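PDB 6M8V: flavin prenyltransferase UbiX from Methanocaldococcus jannaschii, which probably attaches a dimethylallyl group from dimethylallyl phosphate to FMN, making the prenylated flavin cofactor used by UbiD decarboxylases. Local coordinates for residues 30-35 with 99-104; 3-8 with 80-85; 146-151 with 160-165. All blocks are in the same frame, centred on the assembly; numbering follows the deposited sequence.

From the N terminus, residues 3-8 open interaction 2 and residues 30-35 open interaction 1. Interaction 2 closes at residues 80-85 and interaction 1 at residues 99-104, so the two loops cross. They also touch, because strands 2-7 and 28-33 are neighbours in the parallel sheet. Interaction 2 joins strand 2-7 to strand 78-84. Interaction 1 lays helix 100-110 over strand 28-33. Both reach the phosphate of the same FMN. Interaction 3 follows in series, closing a short loop between residues 146-151 and helix 156-171. Its centre lies about 18 Å from that of interaction 2 and about 26 Å from that of interaction 1.

Interaction 1 of 3, residues 30-35 with 99-104. With FMN (flavin mononucleotide), chain B; FMN (flavin mononucleotide), chain C; PO4 (phosphate ion), chain D.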
loop_
_atom_site.group_PDB
_atom_site.type_symbol
_atom_site.label_atom_id
_atom_site.label_comp_id
_atom_site.label_asym_id
_atom_site.label_seq_id
_atom_site.Cartn_x
_atom_site.Cartn_y
_atom_site.Cartn_z
ATOM N N ASN A 30 26.175 19.421 -22.512
ATOM C CA ASN A 30 27.162 18.558 -21.879
ATOM C C ASN A 30 26.799 17.106 -22.161
ATOM O O ASN A 30 25.631 16.719 -22.068
ATOM C CB ASN A 30 27.233 18.808 -20.372
ATOM C CG ASN A 30 27.806 20.172 -20.032
ATOM O OD1 ASN A 30 27.687 21.117 -20.808
ATOM N ND2 ASN A 30 28.430 20.281 -18.865
ATOM N N LEU A 31 27.801 16.312 -22.523
ATOM C CA LEU A 31 27.590 14.957 -23.008
ATOM C C LEU A 31 28.316 13.958 -22.124
ATOM O O LEU A 31 29.472 14.172 -21.745
ATOM C CB LEU A 31 28.074 14.818 -24.453
ATOM C CG LEU A 31 27.959 13.469 -25.167
ATOM C CD1 LEU A 31 26.507 13.035 -25.315
ATOM C CD2 LEU A 31 28.627 13.564 -26.526
ATOM N N ILE A 32 27.623 12.872 -21.790
ATOM C CA ILE A 32 28.213 11.722 -21.115
ATOM C C ILE A 32 27.793 10.474 -21.879
ATOM O O ILE A 32 26.620 10.328 -22.236
ATOM C CB ILE A 32 27.774 11.620 -19.640
ATOM C CG1 ILE A 32 27.821 12.989 -18.958
ATOM C CG2 ILE A 32 28.641 10.611 -18.898
ATOM C CD1 ILE A 32 27.048 13.050 -17.648
ATOM N N ILE A 33 28.748 9.582 -22.131
ATOM C CA ILE A 33 28.505 8.345 -22.869
ATOM C C ILE A 33 29.036 7.191 -22.030
ATOM O O ILE A 33 30.225 7.166 -21.687
ATOM C CB ILE A 33 29.167 8.361 -24.261
ATOM C CG1 ILE A 33 28.736 9.603 -25.047
ATOM C CG2 ILE A 33 28.815 7.102 -25.038
ATOM C CD1 ILE A 33 29.467 9.787 -26.372
ATOM N N SER A 34 28.161 6.247 -21.688
ATOM C CA SER A 34 28.597 5.099 -20.909
ATOM C C SER A 34 29.435 4.158 -21.771
ATOM O O SER A 34 29.367 4.176 -23.004
ATOM C CB SER A 34 27.401 4.339 -20.334
ATOM O OG SER A 34 26.694 3.662 -21.359
ATOM N N ASN A 35 30.223 3.315 -21.098
ATOM C CA ASN A 35 31.080 2.371 -21.813
ATOM C C ASN A 35 30.264 1.460 -22.720
ATOM O O ASN A 35 30.667 1.181 -23.853
ATOM C CB ASN A 35 31.900 1.546 -20.822
ATOM C CG ASN A 35 33.108 2.294 -20.302
ATOM O OD1 ASN A 35 33.622 3.202 -20.958
ATOM N ND2 ASN A 35 33.569 1.918 -19.114
ATOM N N ASN A 99 27.643 5.968 -11.243
ATOM C CA ASN A 99 28.373 6.617 -12.323
ATOM C C ASN A 99 27.881 8.052 -12.434
ATOM O O ASN A 99 26.976 8.476 -11.705
ATOM C CB ASN A 99 28.215 5.858 -13.650
ATOM C CG ASN A 99 26.764 5.681 -14.061
ATOM O OD1 ASN A 99 25.960 6.609 -13.975
ATOM N ND2 ASN A 99 26.424 4.484 -14.521
ATOM N N LEU A 100 28.469 8.806 -13.368
ATOM C CA LEU A 100 28.137 10.223 -13.470
ATOM C C LEU A 100 26.733 10.435 -14.028
ATOM O O LEU A 100 26.045 11.380 -13.626
ATOM C CB LEU A 100 29.170 10.952 -14.333
ATOM C CG LEU A 100 29.027 12.482 -14.420
ATOM C CD1 LEU A 100 29.225 13.118 -13.057
ATOM C CD2 LEU A 100 29.986 13.106 -15.443
ATOM N N ILE A 101 26.287 9.565 -14.937
ATOM C CA ILE A 101 24.959 9.717 -15.527
ATOM C C ILE A 101 23.880 9.659 -14.446
ATOM O O ILE A 101 23.051 10.567 -14.323
ATOM C CB ILE A 101 24.734 8.654 -16.616
ATOM C CG1 ILE A 101 25.538 9.022 -17.873
ATOM C CG2 ILE A 101 23.246 8.526 -16.939
ATOM C CD1 ILE A 101 25.440 7.999 -18.996
ATOM N N VAL A 102 23.876 8.591 -13.646
ATOM C CA VAL A 102 22.860 8.452 -12.607
ATOM C C VAL A 102 23.022 9.536 -11.550
ATOM O O VAL A 102 22.034 10.020 -10.986
ATOM C CB VAL A 102 22.921 7.035 -11.997
ATOM C CG1 VAL A 102 21.777 6.812 -10.991
ATOM C CG2 VAL A 102 22.872 6.001 -13.092
ATOM N N ARG A 103 24.259 9.957 -11.279
ATOM C CA ARG A 103 24.470 11.013 -10.296
ATOM C C ARG A 103 23.824 12.322 -10.744
ATOM O O ARG A 103 23.183 13.006 -9.934
ATOM C CB ARG A 103 25.969 11.192 -10.032
ATOM C CG ARG A 103 26.334 12.417 -9.193
ATOM C CD ARG A 103 25.737 12.377 -7.775
ATOM N NE ARG A 103 26.199 13.518 -6.984
ATOM C CZ ARG A 103 25.724 13.863 -5.788
ATOM N NH1 ARG A 103 24.760 13.154 -5.221
ATOM N NH2 ARG A 103 26.216 14.924 -5.154
ATOM N N VAL A 104 23.948 12.680 -12.031
ATOM C CA VAL A 104 23.329 13.931 -12.477
ATOM C C VAL A 104 21.813 13.791 -12.585
ATOM O O VAL A 104 21.085 14.781 -12.444
ATOM C CB VAL A 104 23.942 14.443 -13.799
ATOM C CG1 VAL A 104 25.456 14.641 -13.664
ATOM C CG2 VAL A 104 23.611 13.532 -14.965
HETATM N N1 FMN B . 27.435 11.722 -3.329
HETATM C C2 FMN B . 26.528 11.923 -2.310
HETATM O O2 FMN B . 25.552 11.193 -2.272
HETATM N N3 FMN B . 26.705 12.916 -1.353
HETATM C C4 FMN B . 27.838 13.716 -1.431
HETATM O O4 FMN B . 28.069 14.612 -0.613
HETATM C C4A FMN B . 28.750 13.514 -2.457
HETATM N N5 FMN B . 29.856 14.323 -2.512
HETATM C C5A FMN B . 30.773 14.141 -3.515
HETATM C C6 FMN B . 31.879 14.968 -3.546
HETATM C C7 FMN B . 32.816 14.808 -4.547
HETATM C C7M FMN B . 34.010 15.704 -4.567
HETATM C C8 FMN B . 32.652 13.825 -5.513
HETATM C C8M FMN B . 33.687 13.671 -6.584
HETATM C C9 FMN B . 31.538 12.991 -5.484
HETATM C C9A FMN B . 30.592 13.150 -4.478
HETATM N N10 FMN B . 29.480 12.329 -4.426
HETATM C C10 FMN B . 28.555 12.519 -3.412
HETATM C "C1'" FMN B . 29.266 11.262 -5.469
HETATM C "C2'" FMN B . 29.592 9.864 -4.955
HETATM O "O2'" FMN B . 30.957 9.791 -4.606
HETATM C "C3'" FMN B . 29.301 8.798 -6.000
HETATM O "O3'" FMN B . 27.910 8.559 -6.070
HETATM C "C4'" FMN B . 30.069 7.510 -5.705
HETATM O "O4'" FMN B . 29.741 6.541 -6.672
HETATM C "C5'" FMN B . 29.808 6.943 -4.313
HETATM O "O5'" FMN B . 30.379 5.650 -4.237
HETATM P P FMN B . 30.732 4.950 -2.825
HETATM O O1P FMN B . 31.809 5.744 -2.143
HETATM O O2P FMN B . 29.494 4.969 -1.960
HETATM O O3P FMN B . 31.180 3.529 -3.057
HETATM N N1 FMN C . 19.451 -3.033 -22.663
HETATM C C2 FMN C . 18.199 -2.454 -22.672
HETATM O O2 FMN C . 17.661 -2.260 -21.594
HETATM N N3 FMN C . 17.560 -2.100 -23.855
HETATM C C4 FMN C . 18.217 -2.330 -25.057
HETATM O O4 FMN C . 17.719 -2.035 -26.147
HETATM C C4A FMN C . 19.476 -2.913 -25.048
HETATM N N5 FMN C . 20.098 -3.135 -26.250
HETATM C C5A FMN C . 21.344 -3.707 -26.268
HETATM C C6 FMN C . 21.949 -3.916 -27.492
HETATM C C7 FMN C . 23.202 -4.494 -27.538
HETATM C C7M FMN C . 23.848 -4.710 -28.866
HETATM C C8 FMN C . 23.852 -4.858 -26.366
HETATM C C8M FMN C . 25.212 -5.478 -26.446
HETATM C C9 FMN C . 23.244 -4.648 -25.132
HETATM C C9A FMN C . 21.981 -4.068 -25.082
HETATM N N10 FMN C . 21.360 -3.844 -23.867
HETATM C C10 FMN C . 20.100 -3.269 -23.855
HETATM C "C1'" FMN C . 22.034 -4.243 -22.577
HETATM C "C2'" FMN C . 22.621 -3.052 -21.829
HETATM O "O2'" FMN C . 23.624 -2.444 -22.613
HETATM C "C3'" FMN C . 23.231 -3.468 -20.500
HETATM O "O3'" FMN C . 22.209 -3.692 -19.550
HETATM C "C4'" FMN C . 24.232 -2.426 -20.000
HETATM O "O4'" FMN C . 24.742 -2.832 -18.752
HETATM C "C5'" FMN C . 23.649 -1.022 -19.876
HETATM O "O5'" FMN C . 24.582 -0.204 -19.196
HETATM P P FMN C . 24.545 1.407 -19.300
HETATM O O1P FMN C . 24.838 1.810 -20.717
HETATM O O2P FMN C . 23.156 1.879 -18.939
HETATM O O3P FMN C . 25.557 2.004 -18.353
HETATM P P PO4 D . 26.220 18.408 -3.462
HETATM O O1 PO4 D . 27.501 18.202 -4.240
HETATM O O2 PO4 D . 26.317 19.653 -2.610
HETATM O O3 PO4 D . 25.060 18.562 -4.420
HETATM O O4 PO4 D . 26.000 17.203 -2.576
#
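I32 lays its CG2 methyl on I101, with CG2 3.6 Å from I101 CG1. The two side chains run past each other in opposite directions. The other branch of I32 takes a different neighbour. CG1 stands anti to its own carbonyl carbon (chi1 -44°), and its tip CD1 comes within 3.7 Å of L100 CD2. Here the side chains cross at about a right angle. V104 touches the same tip more loosely, through CG2. I101 CD1 extends toward the strand end and stops 4.4 Å from S34 CB.

This is a buried apolar seam between a strand and a helix of a Rossmann-like alpha/beta fold. The axes of strand 30-33 and helix 100-104 approach to 9.5 Å. C6, on the neighbouring strand 2-7, also packs on I101.

Polar groups work at the ends. S34 OG donates to FMN (chain C) O1P over 2.7 Å and accepts from A37 N, so one hydroxyl both caps helix 35-45 and holds the flavin phosphate. N99 OD1 caps helix 100-110 by accepting from V102 N at 2.9 Å, in a nearly straight bond. R103 points the other way. One face of its guanidinium lies over N1 of the chain B flavin, with NH1 3.6 Å from that atom. R103 NH1 also forms a salt bridge to E121 of the second subunit.

Interaction 2 of 3, residues 3-8 with 80-85. With FMN (flavin mononucleotide), chain C.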
loop_
_atom_site.group_PDB
_atom_site.type_symbol
_atom_site.label_atom_id
_atom_site.label_comp_id
_atom_site.label_asym_id
_atom_site.label_seq_id
_atom_site.Cartn_x
_atom_site.Cartn_y
_atom_site.Cartn_z
ATOM N N ILE A 3 21.897 21.713 -21.174
ATOM C CA ILE A 3 21.251 20.412 -21.252
ATOM C C ILE A 3 22.316 19.331 -21.148
ATOM O O ILE A 3 23.309 19.360 -21.883
ATOM C CB ILE A 3 20.445 20.262 -22.555
ATOM C CG1 ILE A 3 19.383 21.358 -22.643
ATOM C CG2 ILE A 3 19.803 18.876 -22.638
ATOM C CD1 ILE A 3 18.726 21.469 -24.007
ATOM N N ILE A 4 22.110 18.383 -20.239
ATOM C CA ILE A 4 22.988 17.226 -20.103
ATOM C C ILE A 4 22.395 16.087 -20.924
ATOM O O ILE A 4 21.279 15.630 -20.652
ATOM C CB ILE A 4 23.157 16.815 -18.630
ATOM C CG1 ILE A 4 23.231 18.045 -17.722
ATOM C CG2 ILE A 4 24.388 15.935 -18.450
ATOM C CD1 ILE A 4 24.506 18.841 -17.868
ATOM N N VAL A 5 23.128 15.633 -21.934
ATOM C CA VAL A 5 22.715 14.503 -22.756
ATOM C C VAL A 5 23.505 13.283 -22.305
ATOM O O VAL A 5 24.742 13.298 -22.310
ATOM C CB VAL A 5 22.923 14.783 -24.253
ATOM C CG1 VAL A 5 22.656 13.525 -25.063
ATOM C CG2 VAL A 5 22.018 15.914 -24.709
ATOM N N CYS A 6 22.792 12.229 -21.904
ATOM C CA CYS A 6 23.399 11.008 -21.387
ATOM C C CYS A 6 23.005 9.849 -22.289
ATOM O O CYS A 6 21.814 9.549 -22.429
ATOM C CB CYS A 6 22.954 10.738 -19.946
ATOM S SG CYS A 6 23.128 12.134 -18.789
ATOM N N ILE A 7 23.999 9.189 -22.879
ATOM C CA ILE A 7 23.785 8.049 -23.764
ATOM C C ILE A 7 24.155 6.783 -23.006
ATOM O O ILE A 7 25.301 6.628 -22.571
ATOM C CB ILE A 7 24.610 8.163 -25.056
ATOM C CG1 ILE A 7 24.566 9.593 -25.604
ATOM C CG2 ILE A 7 24.114 7.158 -26.091
ATOM C CD1 ILE A 7 25.311 9.774 -26.929
ATOM N N THR A 8 23.202 5.869 -22.864
ATOM C CA THR A 8 23.454 4.597 -22.199
ATOM C C THR A 8 23.312 3.454 -23.195
ATOM O O THR A 8 22.818 3.622 -24.312
ATOM C CB THR A 8 22.516 4.391 -20.999
ATOM O OG1 THR A 8 21.155 4.331 -21.443
ATOM C CG2 THR A 8 22.676 5.521 -20.002
ATOM N N VAL A 80 18.741 14.754 -20.358
ATOM C CA VAL A 80 18.083 13.841 -21.282
ATOM C C VAL A 80 18.898 12.560 -21.328
ATOM O O VAL A 80 20.067 12.579 -21.729
ATOM C CB VAL A 80 17.930 14.430 -22.694
ATOM C CG1 VAL A 80 17.036 13.521 -23.539
ATOM C CG2 VAL A 80 17.352 15.835 -22.625
ATOM N N VAL A 81 18.288 11.456 -20.916
ATOM C CA VAL A 81 18.901 10.140 -20.999
ATOM C C VAL A 81 18.308 9.472 -22.233
ATOM O O VAL A 81 17.153 9.034 -22.225
ATOM C CB VAL A 81 18.667 9.324 -19.726
ATOM C CG1 VAL A 81 19.531 8.073 -19.736
ATOM C CG2 VAL A 81 18.965 10.174 -18.500
ATOM N N VAL A 82 19.098 9.409 -23.303
ATOM C CA VAL A 82 18.630 8.899 -24.589
ATOM C C VAL A 82 19.738 8.103 -25.271
ATOM O O VAL A 82 20.842 8.628 -25.477
ATOM C CB VAL A 82 18.141 10.038 -25.499
ATOM C CG1 VAL A 82 19.180 11.157 -25.575
ATOM C CG2 VAL A 82 17.838 9.502 -26.882
ATOM N N PRO A 83 19.518 6.819 -25.579
ATOM C CA PRO A 83 18.391 6.059 -25.037
ATOM C C PRO A 83 18.690 5.658 -23.594
ATOM O O PRO A 83 19.841 5.772 -23.174
ATOM C CB PRO A 83 18.324 4.842 -25.956
ATOM C CG PRO A 83 19.747 4.631 -26.361
ATOM C CD PRO A 83 20.332 6.011 -26.505
ATOM N N CYS A 84 17.690 5.203 -22.848
ATOM C CA CYS A 84 17.876 4.800 -21.460
ATOM C C CYS A 84 17.808 3.283 -21.382
ATOM O O CYS A 84 16.767 2.692 -21.686
ATOM C CB CYS A 84 16.819 5.430 -20.552
ATOM S SG CYS A 84 17.094 5.144 -18.780
ATOM N N SER A 85 18.914 2.655 -20.992
ATOM C CA SER A 85 18.914 1.214 -20.808
ATOM C C SER A 85 18.047 0.834 -19.607
ATOM O O SER A 85 17.704 1.675 -18.770
ATOM C CB SER A 85 20.343 0.705 -20.625
ATOM O OG SER A 85 20.897 1.185 -19.410
HETATM N N1 FMN C . 19.451 -3.033 -22.663
HETATM C C2 FMN C . 18.199 -2.454 -22.672
HETATM O O2 FMN C . 17.661 -2.260 -21.594
HETATM N N3 FMN C . 17.560 -2.100 -23.855
HETATM C C4 FMN C . 18.217 -2.330 -25.057
HETATM O O4 FMN C . 17.719 -2.035 -26.147
HETATM C C4A FMN C . 19.476 -2.913 -25.048
HETATM N N5 FMN C . 20.098 -3.135 -26.250
HETATM C C5A FMN C . 21.344 -3.707 -26.268
HETATM C C6 FMN C . 21.949 -3.916 -27.492
HETATM C C7 FMN C . 23.202 -4.494 -27.538
HETATM C C7M FMN C . 23.848 -4.710 -28.866
HETATM C C8 FMN C . 23.852 -4.858 -26.366
HETATM C C8M FMN C . 25.212 -5.478 -26.446
HETATM C C9 FMN C . 23.244 -4.648 -25.132
HETATM C C9A FMN C . 21.981 -4.068 -25.082
HETATM N N10 FMN C . 21.360 -3.844 -23.867
HETATM C C10 FMN C . 20.100 -3.269 -23.855
HETATM C "C1'" FMN C . 22.034 -4.243 -22.577
HETATM C "C2'" FMN C . 22.621 -3.052 -21.829
HETATM O "O2'" FMN C . 23.624 -2.444 -22.613
HETATM C "C3'" FMN C . 23.231 -3.468 -20.500
HETATM O "O3'" FMN C . 22.209 -3.692 -19.550
HETATM C "C4'" FMN C . 24.232 -2.426 -20.000
HETATM O "O4'" FMN C . 24.742 -2.832 -18.752
HETATM C "C5'" FMN C . 23.649 -1.022 -19.876
HETATM O "O5'" FMN C . 24.582 -0.204 -19.196
HETATM P P FMN C . 24.545 1.407 -19.300
HETATM O O1P FMN C . 24.838 1.810 -20.717
HETATM O O2P FMN C . 23.156 1.879 -18.939
HETATM O O3P FMN C . 25.557 2.004 -18.353
#
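T8 OG1 is gripped by two groups of the facing segment. It donates to P83 O at 2.6 Å, coming in tilted from the carbonyl plane. It also accepts from S85 N at 2.8 Å. OG1 sits between its own backbone N and carbonyl carbon (chi1 63°), which turns it toward the chain from P83 to S85. The T8 backbone N adds a weak bond to P83 O. The methyl branch, T8 CG2, rests 4.1 Å from V81 CG1. An alanine here would probably leave S85 N without its acceptor and P83 O with the weak backbone bond, and open a gap beside V81 CG1.

Further back, the two strands run parallel. V80 N donates to I4 O at 2.7 Å, C6 N to V80 O, and V82 N to C6 O. CA-H...O contacts, such as V81 CA to C6 O, fill in between. The regular pairing gives way at V82 and P83, where the chain turns a corner. The peptide bond before P83 is cis.

The side chains divide between the two faces. I3 CG2 and V80 CG2 lie side by side at 3.9 Å, and V5 CG1 meets V82 CG1 on the same face. I7 CG2 comes to 4.0 Å from P83 CD. On the other face C6 CB meets V81 CG2 at 4.3 Å. That face is covered by helix 100-110, while helix 13-22 covers I7 and V82.

S85 OG donates to FMN (chain C) O2P, though the modelled distance is too short to be trusted. It also caps the next helix at T88 N. Binding a flavin phosphate at the C-terminal ends of adjacent parallel strands, next to helix N termini, is typical of Rossmann-like flavoproteins.

Interaction 3 of 3, residues 146-151 with 160-165; sequences IPAFYN and INFVVG. With PO4 (phosphate ion), chain E.
F162 turns the edge of its ring toward the face of Y150, in an offset edge-to-face pair. The ring centroids are 5.7 Å apart and the planes meet at 78°. The F162 atom CE1 leads, 3.8 Å from Y150 CZ. The Y150 hydroxyl lies in the plane of the F162 ring, at its edge, with OH 3.4 Å from CE1. F162 CG is anti to the backbone N (chi1 175°), which carries the ring out from the helix into the bend of residues 147-151. F178 makes a further edge-to-face pair with F162.

Other contacts surround or adjoin this ring. Among the aliphatic ones, A148 CB touches F162 CZ at 3.6 Å. The next residue, V163, meets P147 CB through CG2 at 4.3 Å. Polar groups also lie beside the ring: the A148 backbone N is near CE2, and the N151 side chain is beside CD1.

No hydrogen bond joins the two segments. The polar links run outward instead. Y150 OH donates to phosphate ion (chain E) O2 at 2.9 Å, with O2 in the plane of the Y150 ring. S71, G72 and K110 of the sixth subunit bind the same ion. F149 N and I146 O bond to S11 and R120 of the fifth subunit.

The phosphate probably comes from the crystallisation liquor. Y150 and R166, which lies near F162, are predicted to bind dimethylallyl phosphate. The bound ion is consistent with a substrate phosphate pocket at a subunit interface, close to an FMN, as in UbiX prenyltransferases.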
loop_
_atom_site.group_PDB
_atom_site.type_symbol
_atom_site.label_atom_id
_atom_site.label_comp_id
_atom_site.label_asym_id
_atom_site.label_seq_id
_atom_site.Cartn_x
_atom_site.Cartn_y
_atom_site.Cartn_z
ATOM N N ILE A 146 8.747 6.109 -28.993
ATOM C CA ILE A 146 7.631 5.421 -29.634
ATOM C C ILE A 146 7.121 6.304 -30.766
ATOM O O ILE A 146 6.236 7.149 -30.554
ATOM C CB ILE A 146 6.523 5.095 -28.624
ATOM C CG1 ILE A 146 7.139 4.479 -27.365
ATOM C CG2 ILE A 146 5.519 4.144 -29.236
ATOM C CD1 ILE A 146 6.148 4.166 -26.275
ATOM N N PRO A 147 7.660 6.153 -31.972
ATOM C CA PRO A 147 7.239 7.019 -33.077
ATOM C C PRO A 147 5.760 6.863 -33.388
ATOM O O PRO A 147 5.165 5.801 -33.190
ATOM C CB PRO A 147 8.110 6.552 -34.249
ATOM C CG PRO A 147 8.639 5.211 -33.852
ATOM C CD PRO A 147 8.728 5.219 -32.362
ATOM N N ALA A 148 5.163 7.962 -33.838
ATOM C CA ALA A 148 3.839 7.972 -34.438
ATOM C C ALA A 148 3.973 8.026 -35.956
ATOM O O ALA A 148 5.069 8.167 -36.502
ATOM C CB ALA A 148 3.021 9.157 -33.924
ATOM N N PHE A 149 2.837 7.912 -36.643
ATOM C CA PHE A 149 2.845 7.859 -38.100
ATOM C C PHE A 149 1.825 8.795 -38.737
ATOM O O PHE A 149 1.599 8.706 -39.950
ATOM C CB PHE A 149 2.608 6.420 -38.584
ATOM C CG PHE A 149 3.714 5.467 -38.215
ATOM C CD1 PHE A 149 3.769 4.898 -36.949
ATOM C CD2 PHE A 149 4.701 5.138 -39.132
ATOM C CE1 PHE A 149 4.787 4.023 -36.602
ATOM C CE2 PHE A 149 5.724 4.261 -38.793
ATOM C CZ PHE A 149 5.768 3.705 -37.524
ATOM N N TYR A 150 1.199 9.692 -37.964
ATOM C CA TYR A 150 0.280 10.646 -38.577
ATOM C C TYR A 150 1.010 11.681 -39.422
ATOM O O TYR A 150 0.382 12.327 -40.265
ATOM C CB TYR A 150 -0.584 11.343 -37.516
ATOM C CG TYR A 150 0.155 11.951 -36.339
ATOM C CD1 TYR A 150 0.864 13.145 -36.468
ATOM C CD2 TYR A 150 0.112 11.349 -35.085
ATOM C CE1 TYR A 150 1.526 13.706 -35.388
ATOM C CE2 TYR A 150 0.770 11.903 -34.001
ATOM C CZ TYR A 150 1.474 13.080 -34.155
ATOM O OH TYR A 150 2.124 13.626 -33.073
ATOM N N ASN A 151 2.317 11.849 -39.215
ATOM C CA ASN A 151 3.140 12.687 -40.078
ATOM C C ASN A 151 3.555 11.978 -41.359
ATOM O O ASN A 151 4.243 12.587 -42.186
ATOM C CB ASN A 151 4.388 13.167 -39.323
ATOM C CG ASN A 151 5.214 12.019 -38.755
ATOM O OD1 ASN A 151 4.671 11.021 -38.282
ATOM N ND2 ASN A 151 6.534 12.163 -38.799
ATOM N N ILE A 160 13.138 9.342 -36.960
ATOM C CA ILE A 160 14.082 9.857 -35.970
ATOM C C ILE A 160 13.794 11.321 -35.660
ATOM O O ILE A 160 13.903 11.762 -34.511
ATOM C CB ILE A 160 15.531 9.661 -36.454
ATOM C CG1 ILE A 160 15.748 8.228 -36.936
ATOM C CG2 ILE A 160 16.517 10.014 -35.347
ATOM C CD1 ILE A 160 15.441 7.184 -35.891
ATOM N N ASN A 161 13.416 12.098 -36.678
ATOM C CA ASN A 161 13.174 13.521 -36.466
ATOM C C ASN A 161 11.874 13.770 -35.711
ATOM O O ASN A 161 11.752 14.782 -35.011
ATOM C CB ASN A 161 13.164 14.260 -37.807
ATOM C CG ASN A 161 14.556 14.442 -38.380
ATOM O OD1 ASN A 161 15.546 14.390 -37.654
ATOM N ND2 ASN A 161 14.638 14.662 -39.689
ATOM N N PHE A 162 10.890 12.881 -35.850
ATOM C CA PHE A 162 9.688 12.989 -35.025
ATOM C C PHE A 162 10.031 12.833 -33.548
ATOM O O PHE A 162 9.650 13.665 -32.714
ATOM C CB PHE A 162 8.654 11.940 -35.445
ATOM C CG PHE A 162 7.429 11.916 -34.567
ATOM C CD1 PHE A 162 6.329 12.699 -34.873
ATOM C CD2 PHE A 162 7.381 11.121 -33.427
ATOM C CE1 PHE A 162 5.208 12.689 -34.068
ATOM C CE2 PHE A 162 6.265 11.111 -32.615
ATOM C CZ PHE A 162 5.175 11.896 -32.938
ATOM N N VAL A 163 10.745 11.758 -33.208
ATOM C CA VAL A 163 11.110 11.501 -31.818
ATOM C C VAL A 163 11.921 12.662 -31.254
ATOM O O VAL A 163 11.660 13.145 -30.145
ATOM C CB VAL A 163 11.876 10.171 -31.706
ATOM C CG1 VAL A 163 12.383 9.963 -30.280
ATOM C CG2 VAL A 163 10.987 9.004 -32.147
ATOM N N VAL A 164 12.909 13.135 -32.017
ATOM C CA VAL A 164 13.770 14.210 -31.533
ATOM C C VAL A 164 12.989 15.516 -31.416
ATOM O O VAL A 164 13.166 16.276 -30.455
ATOM C CB VAL A 164 15.001 14.350 -32.450
ATOM C CG1 VAL A 164 15.785 15.616 -32.122
ATOM C CG2 VAL A 164 15.893 13.119 -32.316
ATOM N N GLY A 165 12.109 15.795 -32.382
ATOM C CA GLY A 165 11.279 16.987 -32.288
ATOM C C GLY A 165 10.420 16.999 -31.038
ATOM O O GLY A 165 10.256 18.040 -30.393
HETATM P P PO4 E . 0.529 12.569 -29.666
HETATM O O1 PO4 E . -0.582 12.990 -30.603
HETATM O O2 PO4 E . 1.866 12.650 -30.367
HETATM O O3 PO4 E . 0.553 13.482 -28.461
HETATM O O4 PO4 E . 0.272 11.145 -29.229
#